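Local coordinates for mucus binding protein (Lactobacillus reuteri, PDB 3I57), which probably binds mucus as a wall-anchored bacterial surface protein, with an immunoglobulin-binding activity found in the type 2 repeat that makes up this chain, at residues F120-V125 / V133-W138. Residues are numbered along the deposited sequence; the frame is centred on the assembly and turned at random.
Sequences FTRNGV and VAWGKW
The antiparallel beta hairpin of strands 112-127 and 133-135, in the Muc B2-like part of the repeat, joins residues 120-125 and 133-138. Gly124 faces Trp135 as a non-hydrogen-bonded pair. Val125 and Ala134 form the hydrogen-bonded pair, with Val125 N bonded to Ala134 O at 2.9 Å and Ala134 N to Val125 O at 2.8 Å. Gly136 N adds a third, straighter bond to Asn123 O, in the carbonyl plane (N-H...O 163°). Next to it a water bridges the chains, accepting from Asn123 N and donating to Lys137 O.

Stacking dominates the side chains. Arg122 CG sits between the backbone N and the carbonyl carbon (chi1 62°), and the chain then runs extended between two tryptophans. Its guanidinium lies flat on the Trp138 ring, planes 4° apart and centres 4.3 Å apart, a cation-pi arrangement. Arg122 CD makes a CH-pi contact 3.5 Å from the centroid of the Trp138 six-membered ring. Trp135 CB covers the opposite guanidinium face, 3.5 Å from Arg122 NE. Lys91 O accepts from Arg122 NH2, tying this group to the chain ahead of strand 93-104. An alanine at Arg122 would remove the guanidinium and its Lys91 bond, and would probably leave Trp135 and Trp138 less firmly held against residues 120-125.

Apolar contacts complete the join. Phe120 CB meets Trp138 CE3 at 3.6 Å, and Val133 CG1 lies 3.8 Å from Gly124 CA. Within 133-138 the same CG1 covers one Trp135 face. At the guanidinium edge, in plane, a water accepts from Arg122 NH1 and donates to Gly136 O at 2.7 Å.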
ATOM      1  N   PHE A 120      11.240 -10.450   4.409  1.00  5.92           N
ATOM      2  CA  PHE A 120      10.220 -10.778   3.418  1.00  6.58           C
ATOM      3  C   PHE A 120       9.906  -9.554   2.591  1.00  6.77           C
ATOM      4  O   PHE A 120      10.122  -8.435   3.056  1.00  6.07           O
ATOM      5  CB  PHE A 120       8.913 -11.176   4.106  1.00  7.53           C
ATOM      6  CG  PHE A 120       9.035 -12.441   4.887  1.00  7.99           C
ATOM      7  CD1 PHE A 120       8.689 -13.646   4.308  1.00  7.68           C
ATOM      8  CD2 PHE A 120       9.550 -12.421   6.170  1.00  8.35           C
ATOM      9  CE1 PHE A 120       8.835 -14.828   5.018  1.00  8.28           C
ATOM     10  CE2 PHE A 120       9.668 -13.595   6.919  1.00  9.55           C
ATOM     11  CZ  PHE A 120       9.328 -14.795   6.337  1.00  8.69           C
ATOM     12  N   THR A 121       9.429  -9.772   1.367  1.00  5.91           N
ATOM     13  CA  THR A 121       9.079  -8.660   0.490  1.00  6.55           C
ATOM     14  C   THR A 121       7.684  -8.862  -0.069  1.00  6.37           C
ATOM     15  O   THR A 121       7.175  -9.978  -0.124  1.00  7.57           O
ATOM     16  CB  THR A 121      10.048  -8.516  -0.726  1.00  5.91           C
ATOM     17  OG1 THR A 121       9.891  -9.637  -1.620  1.00  7.15           O
ATOM     18  CG2 THR A 121      11.462  -8.444  -0.267  1.00  6.07           C
ATOM     19  N   ARG A 122       7.070  -7.764  -0.472  1.00  7.15           N
ATOM     20  CA  ARG A 122       5.747  -7.833  -1.109  1.00  7.83           C
ATOM     21  C   ARG A 122       5.648  -6.679  -2.102  1.00  8.30           C
ATOM     22  O   ARG A 122       6.134  -5.565  -1.821  1.00  7.92           O
ATOM     23  CB  ARG A 122       4.627  -7.804  -0.059  1.00  7.46           C
ATOM     24  CG  ARG A 122       4.568  -6.523   0.811  1.00  7.24           C
ATOM     25  CD  ARG A 122       3.556  -6.651   1.929  1.00  5.33           C
ATOM     26  NE  ARG A 122       3.589  -5.485   2.813  1.00  8.63           N
ATOM     27  CZ  ARG A 122       2.715  -5.279   3.796  1.00  8.91           C
ATOM     28  NH1 ARG A 122       1.723  -6.141   3.999  1.00  7.53           N
ATOM     29  NH2 ARG A 122       2.817  -4.197   4.558  1.00  8.98           N
ATOM     30  N   ASN A 123       5.084  -6.960  -3.278  1.00  8.50           N
ATOM     31  CA  ASN A 123       4.813  -5.910  -4.244  1.00  9.20           C
ATOM     32  C   ASN A 123       3.501  -5.271  -3.905  1.00  8.16           C
ATOM     33  O   ASN A 123       2.759  -5.785  -3.101  1.00  9.13           O
ATOM     34  CB  ASN A 123       4.772  -6.464  -5.665  1.00  9.85           C
ATOM     35  CG  ASN A 123       6.157  -6.733  -6.177  1.00 13.46           C
ATOM     36  OD1 ASN A 123       6.651  -6.054  -7.087  1.00 16.91           O
ATOM     37  ND2 ASN A 123       6.825  -7.657  -5.542  1.00 11.96           N
ATOM     38  N   GLY A 124       3.222  -4.145  -4.525  1.00  8.78           N
ATOM     39  CA  GLY A 124       1.967  -3.465  -4.258  1.00  8.06           C
ATOM     40  C   GLY A 124       1.501  -2.669  -5.465  1.00  7.50           C
ATOM     41  O   GLY A 124       2.116  -2.690  -6.532  1.00  6.34           O
ATOM     42  N   VAL A 125       0.362  -2.004  -5.281  1.00  7.13           N
ATOM     43  CA  VAL A 125      -0.211  -1.160  -6.305  1.00  8.12           C
ATOM     44  C   VAL A 125      -0.447   0.206  -5.663  1.00  7.19           C
ATOM     45  O   VAL A 125      -1.193   0.326  -4.672  1.00  7.64           O
ATOM     46  CB  VAL A 125      -1.553  -1.686  -6.709  1.00  8.27           C
ATOM     47  CG1 VAL A 125      -2.253  -0.687  -7.624  1.00  9.81           C
ATOM     48  CG2 VAL A 125      -1.413  -3.085  -7.370  1.00  9.24           C
ATOM     49  N   VAL A 133       0.091   2.855  -1.062  1.00  6.73           N
ATOM     50  CA  VAL A 133       0.266   1.589  -1.749  1.00  6.84           C
ATOM     51  C   VAL A 133      -0.618   0.542  -1.086  1.00  6.78           C
ATOM     52  O   VAL A 133      -0.559   0.363   0.132  1.00  7.11           O
ATOM     53  CB  VAL A 133       1.722   1.095  -1.622  1.00  6.56           C
ATOM     54  CG1 VAL A 133       1.874  -0.275  -2.276  1.00  5.93           C
ATOM     55  CG2 VAL A 133       2.685   2.089  -2.305  1.00  8.72           C
ATOM     56  N   ALA A 134      -1.431  -0.145  -1.884  1.00  6.43           N
ATOM     57  CA  ALA A 134      -2.095  -1.362  -1.453  1.00  7.38           C
ATOM     58  C   ALA A 134      -1.124  -2.505  -1.642  1.00  7.40           C
ATOM     59  O   ALA A 134      -0.866  -2.929  -2.774  1.00  7.46           O
ATOM     60  CB  ALA A 134      -3.360  -1.600  -2.281  1.00  8.06           C
ATOM     61  N   TRP A 135      -0.592  -3.020  -0.533  1.00  6.90           N
ATOM     62  CA  TRP A 135       0.424  -4.070  -0.617  1.00  7.28           C
ATOM     63  C   TRP A 135      -0.207  -5.430  -0.846  1.00  7.49           C
ATOM     64  O   TRP A 135      -1.206  -5.745  -0.223  1.00  9.11           O
ATOM     65  CB  TRP A 135       1.274  -4.100   0.662  1.00  6.28           C
ATOM     66  CG  TRP A 135       2.095  -2.842   0.804  1.00  7.03           C
ATOM     67  CD1 TRP A 135       1.893  -1.803   1.689  1.00  6.32           C
ATOM     68  CD2 TRP A 135       3.227  -2.471   0.004  1.00  7.22           C
ATOM     69  NE1 TRP A 135       2.831  -0.831   1.483  1.00  7.60           N
ATOM     70  CE2 TRP A 135       3.656  -1.205   0.452  1.00  6.18           C
ATOM     71  CE3 TRP A 135       3.916  -3.090  -1.052  1.00  6.12           C
ATOM     72  CZ2 TRP A 135       4.762  -0.557  -0.093  1.00  6.84           C
ATOM     73  CZ3 TRP A 135       5.003  -2.446  -1.602  1.00  4.32           C
ATOM     74  CH2 TRP A 135       5.410  -1.182  -1.129  1.00  5.74           C
ATOM     75  N   GLY A 136       0.402  -6.226  -1.726  1.00  8.20           N
ATOM     76  CA  GLY A 136      -0.066  -7.572  -2.000  1.00  7.84           C
ATOM     77  C   GLY A 136       0.483  -8.607  -1.025  1.00  8.67           C
ATOM     78  O   GLY A 136       0.996  -8.276   0.060  1.00  8.92           O
ATOM     79  N   LYS A 137       0.342  -9.873  -1.401  1.00  8.34           N
ATOM     80  CA  LYS A 137       0.772 -10.960  -0.530  1.00  8.86           C
ATOM     81  C   LYS A 137       2.274 -10.927  -0.361  1.00  7.99           C
ATOM     82  O   LYS A 137       2.998 -10.487  -1.267  1.00  7.91           O
ATOM     83  CB  LYS A 137       0.432 -12.272  -1.191  1.00  8.92           C
ATOM     84  CG  LYS A 137      -1.032 -12.568  -1.257  1.00 11.08           C
ATOM     85  CD  LYS A 137      -1.223 -13.952  -1.885  1.00 16.84           C
ATOM     86  CE  LYS A 137      -2.667 -14.205  -2.246  1.00 20.09           C
ATOM     87  NZ  LYS A 137      -3.027 -13.463  -3.476  1.00 23.17           N
ATOM     88  N   TRP A 138       2.763 -11.419   0.771  1.00  8.07           N
ATOM     89  CA  TRP A 138       4.215 -11.604   0.898  1.00  8.12           C
ATOM     90  C   TRP A 138       4.718 -12.556  -0.179  1.00  9.20           C
ATOM     91  O   TRP A 138       4.109 -13.623  -0.437  1.00  9.39           O
ATOM     92  CB  TRP A 138       4.567 -12.131   2.295  1.00  8.24           C
ATOM     93  CG  TRP A 138       4.276 -11.126   3.406  1.00  7.70           C
ATOM     94  CD1 TRP A 138       3.272 -11.197   4.348  1.00  6.95           C
ATOM     95  CD2 TRP A 138       4.966  -9.892   3.651  1.00  7.45           C
ATOM     96  NE1 TRP A 138       3.326 -10.105   5.169  1.00  8.41           N
ATOM     97  CE2 TRP A 138       4.353  -9.286   4.766  1.00  8.63           C
ATOM     98  CE3 TRP A 138       6.046  -9.239   3.032  1.00  6.08           C
ATOM     99  CZ2 TRP A 138       4.788  -8.056   5.284  1.00  8.67           C
ATOM    100  CZ3 TRP A 138       6.469  -8.015   3.541  1.00  9.03           C
ATOM    101  CH2 TRP A 138       5.846  -7.446   4.664  1.00  9.63           C
TER
HETATM  102  O   HOH W   1       1.309  -8.952   2.684  1.00 12.97           O
HETATM  103  O   HOH W   2       3.701  -9.496  -3.646  1.00  9.03           O